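Local coordinates for lovastatin nonaketide synthase, polyketide synthase component (Aspergillus terreus, PDB 7CPX), which works with lovC, as an iterative homodimeric polyketide synthase, to build carrier-bound dihydromonacolin L, the lovastatin precursor, from malonyl-CoA, at residues H1270-R1275 with L2401-P2406; G2238-P2243 with V2290-I2295; S2329-G2334 with H2364-L2369. The protein carries 2 engineered substitutions. All blocks are in the same frame, centred on the assembly; numbering follows the deposited sequence.

All three contacts lie in or against the ketoreductase domain, and they follow its parallel sheet outward strand by strand. Contact 2 pairs strand 2236-2241 with 2288-2294; contact 3 sets helix 2363-2385 against the next strand, 2329-2333; contact 1 ties the outermost strand, 2400-2402, to a loop more than a thousand residues earlier. The centre of contact 3 is about 9 Å from the centres of both others, which are themselves about 16 Å apart. Strand neighbours connect them: Ser2293 O is 2.7 Å from Ile2333 N, and Leu2401 N is 2.9 Å from Thr2330 O. Contacts 2 and 3 supply residues of the NADP pocket, Phe2292 and Ile2333 among them.

Contact 1: residues H1270-R1275 with L2401-P2406; sequences HAMFAR and LTTGIP
Ala1274 and Thr2402 meet backbone to backbone as a single antiparallel hydrogen-bonded pair, with CA atoms 4.7 Å apart. Both bonds are weak because their N-H groups are bent well off line: Ala1274 N gives to Thr2402 O at 2.6 Å, and Thr2402 N returns to Ala1274 O at 2.9 Å. Ala1274 O is also gripped by Arg1816 of helix 1814-1822.

Two CA-H...O contacts accompany the bridge. Thr2403 CA points its hydrogen almost straight (167°) at Met1272 O, 3.3 Å away, and Phe1273 CA makes a more bent approach to Thr2402 O, which thus receives both this contact and the Ala1274 N-H.

The side-chain packing centres on Thr2403, whose two branches divide the work. Its methyl CG2, anti to the backbone N, lies alongside the Met1272 chain, 3.4 Å from CG and 3.5 Å from SD. Its hydroxyl OG1 comes obliquely to Phe1273 CD1 at 3.6 Å. Met1272 CG sits between its own backbone N and carbonyl carbon (chi1 68°), and the chain then runs extended until CE rests over the rim of one face of the Phe1273 ring. Leu2369 of helix 2363-2385 packs on both Phe1273 and Thr2403.

Across the bridge, Ala1274 CB meets Thr2402 CB at 3.8 Å. The arrangement is a single antiparallel bridge between the last strand of the Rossmann-type ketoreductase sheet and the loop leading into strand 1275-1280, itself the edge of another mixed sheet.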
# COMPACT_ATOMS: atom_id res chain seq x y z
N HIS A 1270 -32.17 15.96 29.12
CA HIS A 1270 -32.51 17.30 29.59
C HIS A 1270 -33.82 17.27 30.36
O HIS A 1270 -34.90 17.10 29.78
CB HIS A 1270 -32.51 18.32 28.45
CG HIS A 1270 -32.47 19.74 28.92
ND1 HIS A 1270 -31.44 20.24 29.68
CD2 HIS A 1270 -33.33 20.76 28.73
CE1 HIS A 1270 -31.67 21.51 29.94
NE2 HIS A 1270 -32.81 21.86 29.37
N ALA A 1271 -33.73 17.44 31.68
CA ALA A 1271 -34.88 17.31 32.57
C ALA A 1271 -35.58 18.63 32.82
O ALA A 1271 -36.18 18.82 33.89
CB ALA A 1271 -34.44 16.68 33.90
N MET A 1272 -35.54 19.56 31.87
CA MET A 1272 -36.12 20.88 32.10
C MET A 1272 -37.62 20.78 32.35
O MET A 1272 -38.14 21.43 33.27
CB MET A 1272 -35.82 21.80 30.92
CG MET A 1272 -36.53 21.42 29.62
SD MET A 1272 -36.17 22.57 28.28
CE MET A 1272 -37.59 22.32 27.24
N PHE A 1273 -38.32 19.97 31.57
CA PHE A 1273 -39.77 19.89 31.69
C PHE A 1273 -40.16 19.39 33.08
O PHE A 1273 -39.51 18.52 33.65
CB PHE A 1273 -40.34 18.94 30.63
CG PHE A 1273 -40.41 19.54 29.25
CD1 PHE A 1273 -40.97 20.78 29.04
CD2 PHE A 1273 -39.91 18.84 28.17
CE1 PHE A 1273 -41.03 21.31 27.77
CE2 PHE A 1273 -39.96 19.37 26.90
CZ PHE A 1273 -40.53 20.61 26.70
N ALA A 1274 -41.23 19.97 33.61
CA ALA A 1274 -41.76 19.57 34.91
C ALA A 1274 -43.24 19.91 34.96
O ALA A 1274 -43.72 20.77 34.22
CB ALA A 1274 -41.02 20.26 36.06
N ARG A 1275 -43.96 19.21 35.83
CA ARG A 1275 -45.39 19.41 36.01
C ARG A 1275 -45.71 19.64 37.48
O ARG A 1275 -45.00 19.15 38.37
CB ARG A 1275 -46.20 18.22 35.49
CG ARG A 1275 -45.82 16.89 36.12
CD ARG A 1275 -46.83 15.80 35.78
NE ARG A 1275 -47.18 15.78 34.36
CZ ARG A 1275 -48.31 16.25 33.85
NH1 ARG A 1275 -49.27 16.76 34.62
NH2 ARG A 1275 -48.50 16.19 32.54
N LEU A 2401 -46.61 24.20 31.79
CA LEU A 2401 -45.40 23.41 31.56
C LEU A 2401 -44.26 24.08 32.31
O LEU A 2401 -43.67 25.06 31.84
CB LEU A 2401 -45.10 23.31 30.07
CG LEU A 2401 -46.02 22.39 29.26
CD1 LEU A 2401 -47.44 22.93 29.22
CD2 LEU A 2401 -45.48 22.20 27.86
N THR A 2402 -43.96 23.56 33.50
CA THR A 2402 -42.84 24.07 34.28
C THR A 2402 -41.54 23.66 33.61
O THR A 2402 -41.35 22.50 33.24
CB THR A 2402 -42.90 23.54 35.71
OG1 THR A 2402 -44.15 23.91 36.30
CG2 THR A 2402 -41.77 24.11 36.54
N THR A 2403 -40.63 24.62 33.46
CA THR A 2403 -39.40 24.39 32.71
C THR A 2403 -38.30 25.27 33.26
O THR A 2403 -38.55 26.30 33.90
CB THR A 2403 -39.61 24.65 31.22
OG1 THR A 2403 -40.78 23.96 30.76
CG2 THR A 2403 -38.42 24.18 30.42
N GLY A 2404 -37.06 24.85 33.02
CA GLY A 2404 -35.90 25.65 33.37
C GLY A 2404 -35.34 25.40 34.76
O GLY A 2404 -34.46 26.16 35.19
N ILE A 2405 -35.82 24.39 35.47
CA ILE A 2405 -35.29 24.03 36.78
C ILE A 2405 -34.29 22.90 36.58
O ILE A 2405 -34.69 21.81 36.14
CB ILE A 2405 -36.40 23.62 37.75
CG1 ILE A 2405 -37.41 24.76 37.89
CG2 ILE A 2405 -35.81 23.26 39.10
CD1 ILE A 2405 -38.61 24.41 38.72
N PRO A 2406 -33.01 23.09 36.90
CA PRO A 2406 -32.03 22.03 36.70
C PRO A 2406 -32.11 21.01 37.81
O PRO A 2406 -32.73 21.26 38.85
CB PRO A 2406 -30.70 22.78 36.73
CG PRO A 2406 -30.95 23.88 37.70
CD PRO A 2406 -32.40 24.27 37.53

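Contact 2: residues G2238-P2243 with V2290-I2295; sequences GIAFGP and VMFSSI
Ile2239 O takes the first of three bonds between the parallel strands, from Val2290 N at 2.9 Å; the axes of the two short segments run only 11° apart.

Ala2240 pairs with Val2290. Its CB lies on the same side of the sheet as the Phe2292 ring and meets Phe2292 CE1 at 3.8 Å, in an oblique approach. Phe2370 of helix 2363-2385 packs over Ala2240 and Val2290.

Phe2241 works twice through its backbone. Its N gives to Val2290 O at 2.6 Å, and its O receives Phe2292 N, also at 2.6 Å, in a bond that is nearly linear at the hydrogen (175°). Its side chain goes to the other side of the sheet with CG anti to the backbone N (chi1 -175°), crossing the Met2291 chain at a slant, Phe2241 CB to Met2291 CG 3.8 Å. Helix 2256-2276 covers this pair with Val2270. Pro2243 CD sits over the centre of one face of the Phe2241 ring.

Gly2242 then lays its CA against Phe2292 CB, 3.8 Å away, as the strand gives out.

Chemically, then, main-chain bonds join the two strands, and where side chain meets side chain it is through apolar carbon; the Phe2292 side chain also lies beside Phe2241 O. The C-terminal ends of both segments, Gly2242-Pro2243 and Phe2292-Ile2295, are part of the NADP pocket.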
# COMPACT_ATOMS: atom_id res chain seq x y z
N GLY A 2238 -54.34 31.19 17.02
CA GLY A 2238 -53.49 30.98 18.17
C GLY A 2238 -52.72 32.23 18.51
O GLY A 2238 -52.53 33.12 17.67
N ILE A 2239 -52.28 32.30 19.76
CA ILE A 2239 -51.52 33.43 20.27
C ILE A 2239 -50.34 32.90 21.08
O ILE A 2239 -50.50 31.96 21.87
CB ILE A 2239 -52.39 34.36 21.14
CG1 ILE A 2239 -53.55 34.91 20.32
CG2 ILE A 2239 -51.54 35.50 21.69
CD1 ILE A 2239 -54.51 35.76 21.12
N ALA A 2240 -49.17 33.50 20.88
CA ALA A 2240 -47.98 33.22 21.67
C ALA A 2240 -47.64 34.51 22.41
O ALA A 2240 -46.87 35.34 21.93
CB ALA A 2240 -46.83 32.75 20.80
N PHE A 2241 -48.23 34.67 23.59
CA PHE A 2241 -48.15 35.92 24.34
C PHE A 2241 -46.87 35.93 25.16
O PHE A 2241 -46.76 35.22 26.17
CB PHE A 2241 -49.38 36.06 25.24
CG PHE A 2241 -49.44 37.36 25.97
CD1 PHE A 2241 -48.83 37.51 27.20
CD2 PHE A 2241 -50.12 38.44 25.44
CE1 PHE A 2241 -48.89 38.71 27.88
CE2 PHE A 2241 -50.19 39.64 26.11
CZ PHE A 2241 -49.57 39.77 27.33
N GLY A 2242 -45.89 36.73 24.73
CA GLY A 2242 -44.64 36.84 25.45
C GLY A 2242 -44.05 38.24 25.53
O GLY A 2242 -42.83 38.40 25.53
N PRO A 2243 -44.89 39.28 25.59
CA PRO A 2243 -44.34 40.62 25.82
C PRO A 2243 -43.66 40.69 27.17
O PRO A 2243 -44.11 40.09 28.14
CB PRO A 2243 -45.58 41.52 25.76
CG PRO A 2243 -46.68 40.65 26.19
CD PRO A 2243 -46.36 39.28 25.66
N VAL A 2290 -50.82 30.50 24.36
CA VAL A 2290 -49.62 30.23 25.13
C VAL A 2290 -49.09 31.55 25.68
O VAL A 2290 -48.75 32.46 24.91
CB VAL A 2290 -48.56 29.53 24.28
CG1 VAL A 2290 -47.31 29.27 25.10
CG2 VAL A 2290 -49.10 28.23 23.72
N MET A 2291 -49.03 31.66 27.00
CA MET A 2291 -48.51 32.83 27.68
C MET A 2291 -47.14 32.50 28.24
O MET A 2291 -47.01 31.60 29.08
CB MET A 2291 -49.47 33.29 28.77
CG MET A 2291 -50.58 34.20 28.27
SD MET A 2291 -52.07 34.11 29.28
CE MET A 2291 -52.80 32.60 28.67
N PHE A 2292 -46.12 33.22 27.78
CA PHE A 2292 -44.73 32.91 28.10
C PHE A 2292 -44.43 33.37 29.52
O PHE A 2292 -44.07 34.53 29.76
CB PHE A 2292 -43.79 33.57 27.10
CG PHE A 2292 -43.69 32.83 25.79
CD1 PHE A 2292 -44.83 32.48 25.09
CD2 PHE A 2292 -42.46 32.49 25.27
CE1 PHE A 2292 -44.74 31.80 23.89
CE2 PHE A 2292 -42.36 31.82 24.07
CZ PHE A 2292 -43.51 31.47 23.38
N SER A 2293 -44.59 32.46 30.47
CA SER A 2293 -44.22 32.72 31.85
C SER A 2293 -42.76 32.37 32.08
O SER A 2293 -42.14 31.61 31.32
CB SER A 2293 -45.10 31.92 32.80
OG SER A 2293 -46.47 32.28 32.66
N SER A 2294 -42.20 32.94 33.14
CA SER A 2294 -40.84 32.63 33.56
C SER A 2294 -40.88 31.66 34.73
O SER A 2294 -41.82 31.64 35.52
CB SER A 2294 -40.09 33.90 33.95
OG SER A 2294 -38.84 33.58 34.54
N ILE A 2295 -39.83 30.84 34.83
CA ILE A 2295 -39.77 29.85 35.90
C ILE A 2295 -39.81 30.52 37.26
O ILE A 2295 -40.16 29.89 38.26
CB ILE A 2295 -38.52 28.97 35.75
CG1 ILE A 2295 -38.60 27.76 36.68
CG2 ILE A 2295 -37.27 29.77 36.06
CD1 ILE A 2295 -39.84 26.91 36.46

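Contact 3: residues S2329-G2334 with H2364-L2369; sequences STIDIG and HELHTL
Ile2331 and Ile2333 point from the strand toward Leu2366 and Leu2369 on the helix, and these four side chains make up the contact. Ile2331 and Leu2369 pass each other at a slant: Ile2331 CG2 meets Leu2369 CD1 at 3.3 Å. The other Leu2369 branch, CD2, reaches Ile2333 CG1 at 3.7 Å, so the leucine fork spans both isoleucines. Leu2366 CG is anti to the backbone N (chi1 172°); from there chi2 (57°) sets CD1, which meets Ile2333 CD1 at 3.6 Å, the two chains at about a right angle. Phe2292 on the neighbouring strand packs against both isoleucines.

Strand and helix run roughly antiparallel, with 150° between the directions of the two short segments and their axes 10.1 Å apart. This is the layering of a Rossmann-type fold: helix 2363-2385 lies on one face of the sheet and belongs to the connection from strand 2329-2333 to its parallel neighbour 2400-2402, a beta-alpha-beta crossover. Ile2333 and Gly2334, where the strand ends, belong to the NADP pocket.

Polar bonds stay within the helix or leave for other parts of the chain. His2364 O accepts both Thr2368 N and Thr2368 OG1, each at 2.9 Å, from opposite faces of its carbonyl plane. Glu2365 forms a salt bridge with Arg1193, and His2367 NE2 has a weak bond to Ser2171 on helix 2167-2178.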
# COMPACT_ATOMS: atom_id res chain seq x y z
N SER A 2329 -52.60 27.87 27.75
CA SER A 2329 -51.54 27.19 28.47
C SER A 2329 -50.46 28.22 28.77
O SER A 2329 -50.44 29.32 28.21
CB SER A 2329 -50.97 26.02 27.68
OG SER A 2329 -50.49 26.44 26.42
N THR A 2330 -49.54 27.84 29.66
CA THR A 2330 -48.40 28.67 30.00
C THR A 2330 -47.14 27.81 30.01
O THR A 2330 -47.20 26.61 30.30
CB THR A 2330 -48.56 29.35 31.36
OG1 THR A 2330 -48.89 28.37 32.35
CG2 THR A 2330 -49.65 30.40 31.30
N ILE A 2331 -46.02 28.43 29.69
CA ILE A 2331 -44.71 27.79 29.72
C ILE A 2331 -43.85 28.59 30.68
O ILE A 2331 -43.55 29.76 30.43
CB ILE A 2331 -44.08 27.72 28.32
CG1 ILE A 2331 -44.08 29.10 27.65
CG2 ILE A 2331 -44.84 26.74 27.47
CD1 ILE A 2331 -43.56 29.09 26.23
N ASP A 2332 -43.46 27.96 31.79
CA ASP A 2332 -42.62 28.62 32.78
C ASP A 2332 -41.17 28.42 32.36
O ASP A 2332 -40.47 27.49 32.78
CB ASP A 2332 -42.90 28.07 34.17
CG ASP A 2332 -44.38 27.96 34.47
OD1 ASP A 2332 -45.01 26.98 34.01
OD2 ASP A 2332 -44.92 28.87 35.14
N ILE A 2333 -40.71 29.31 31.50
CA ILE A 2333 -39.41 29.17 30.85
C ILE A 2333 -38.31 29.55 31.82
O ILE A 2333 -38.45 30.44 32.66
CB ILE A 2333 -39.35 30.04 29.58
CG1 ILE A 2333 -40.52 29.73 28.65
CG2 ILE A 2333 -38.04 29.80 28.86
CD1 ILE A 2333 -40.85 30.86 27.71
N GLY A 2334 -37.18 28.85 31.71
CA GLY A 2334 -35.99 29.21 32.45
C GLY A 2334 -35.22 30.30 31.73
O GLY A 2334 -35.82 31.19 31.13
N HIS A 2364 -34.29 25.92 20.37
CA HIS A 2364 -35.10 24.82 19.87
C HIS A 2364 -35.76 24.05 21.00
O HIS A 2364 -36.86 23.52 20.83
CB HIS A 2364 -34.23 23.90 19.01
CG HIS A 2364 -33.41 24.64 18.01
ND1 HIS A 2364 -33.94 25.16 16.85
CD2 HIS A 2364 -32.10 24.98 18.01
CE1 HIS A 2364 -32.99 25.77 16.17
NE2 HIS A 2364 -31.86 25.67 16.85
N GLU A 2365 -35.12 23.98 22.17
CA GLU A 2365 -35.81 23.43 23.33
C GLU A 2365 -36.96 24.34 23.76
O GLU A 2365 -38.00 23.85 24.22
CB GLU A 2365 -34.84 23.22 24.49
CG GLU A 2365 -34.00 21.96 24.35
CD GLU A 2365 -33.24 21.63 25.61
OE1 GLU A 2365 -33.16 22.51 26.50
OE2 GLU A 2365 -32.72 20.50 25.72
N LEU A 2366 -36.80 25.65 23.60
CA LEU A 2366 -37.92 26.55 23.83
C LEU A 2366 -39.03 26.31 22.82
O LEU A 2366 -40.22 26.37 23.15
CB LEU A 2366 -37.46 28.01 23.77
CG LEU A 2366 -38.58 29.05 23.81
CD1 LEU A 2366 -39.44 28.88 25.04
CD2 LEU A 2366 -38.00 30.45 23.77
N HIS A 2367 -38.66 26.05 21.56
CA HIS A 2367 -39.66 25.69 20.56
C HIS A 2367 -40.39 24.42 20.96
O HIS A 2367 -41.61 24.33 20.82
CB HIS A 2367 -38.99 25.52 19.20
CG HIS A 2367 -38.33 26.75 18.69
ND1 HIS A 2367 -37.47 26.74 17.61
CD2 HIS A 2367 -38.40 28.04 19.10
CE1 HIS A 2367 -37.04 27.97 17.38
NE2 HIS A 2367 -37.58 28.78 18.27
N THR A 2368 -39.66 23.43 21.47
CA THR A 2368 -40.28 22.19 21.93
C THR A 2368 -41.23 22.46 23.10
O THR A 2368 -42.32 21.89 23.16
CB THR A 2368 -39.20 21.19 22.34
OG1 THR A 2368 -38.28 21.01 21.26
CG2 THR A 2368 -39.81 19.85 22.71
N LEU A 2369 -40.82 23.32 24.03
CA LEU A 2369 -41.67 23.65 25.17
C LEU A 2369 -42.95 24.34 24.71
O LEU A 2369 -44.04 24.01 25.18
CB LEU A 2369 -40.89 24.54 26.14
CG LEU A 2369 -41.66 25.33 27.20
CD1 LEU A 2369 -42.50 24.42 28.07
CD2 LEU A 2369 -40.69 26.13 28.04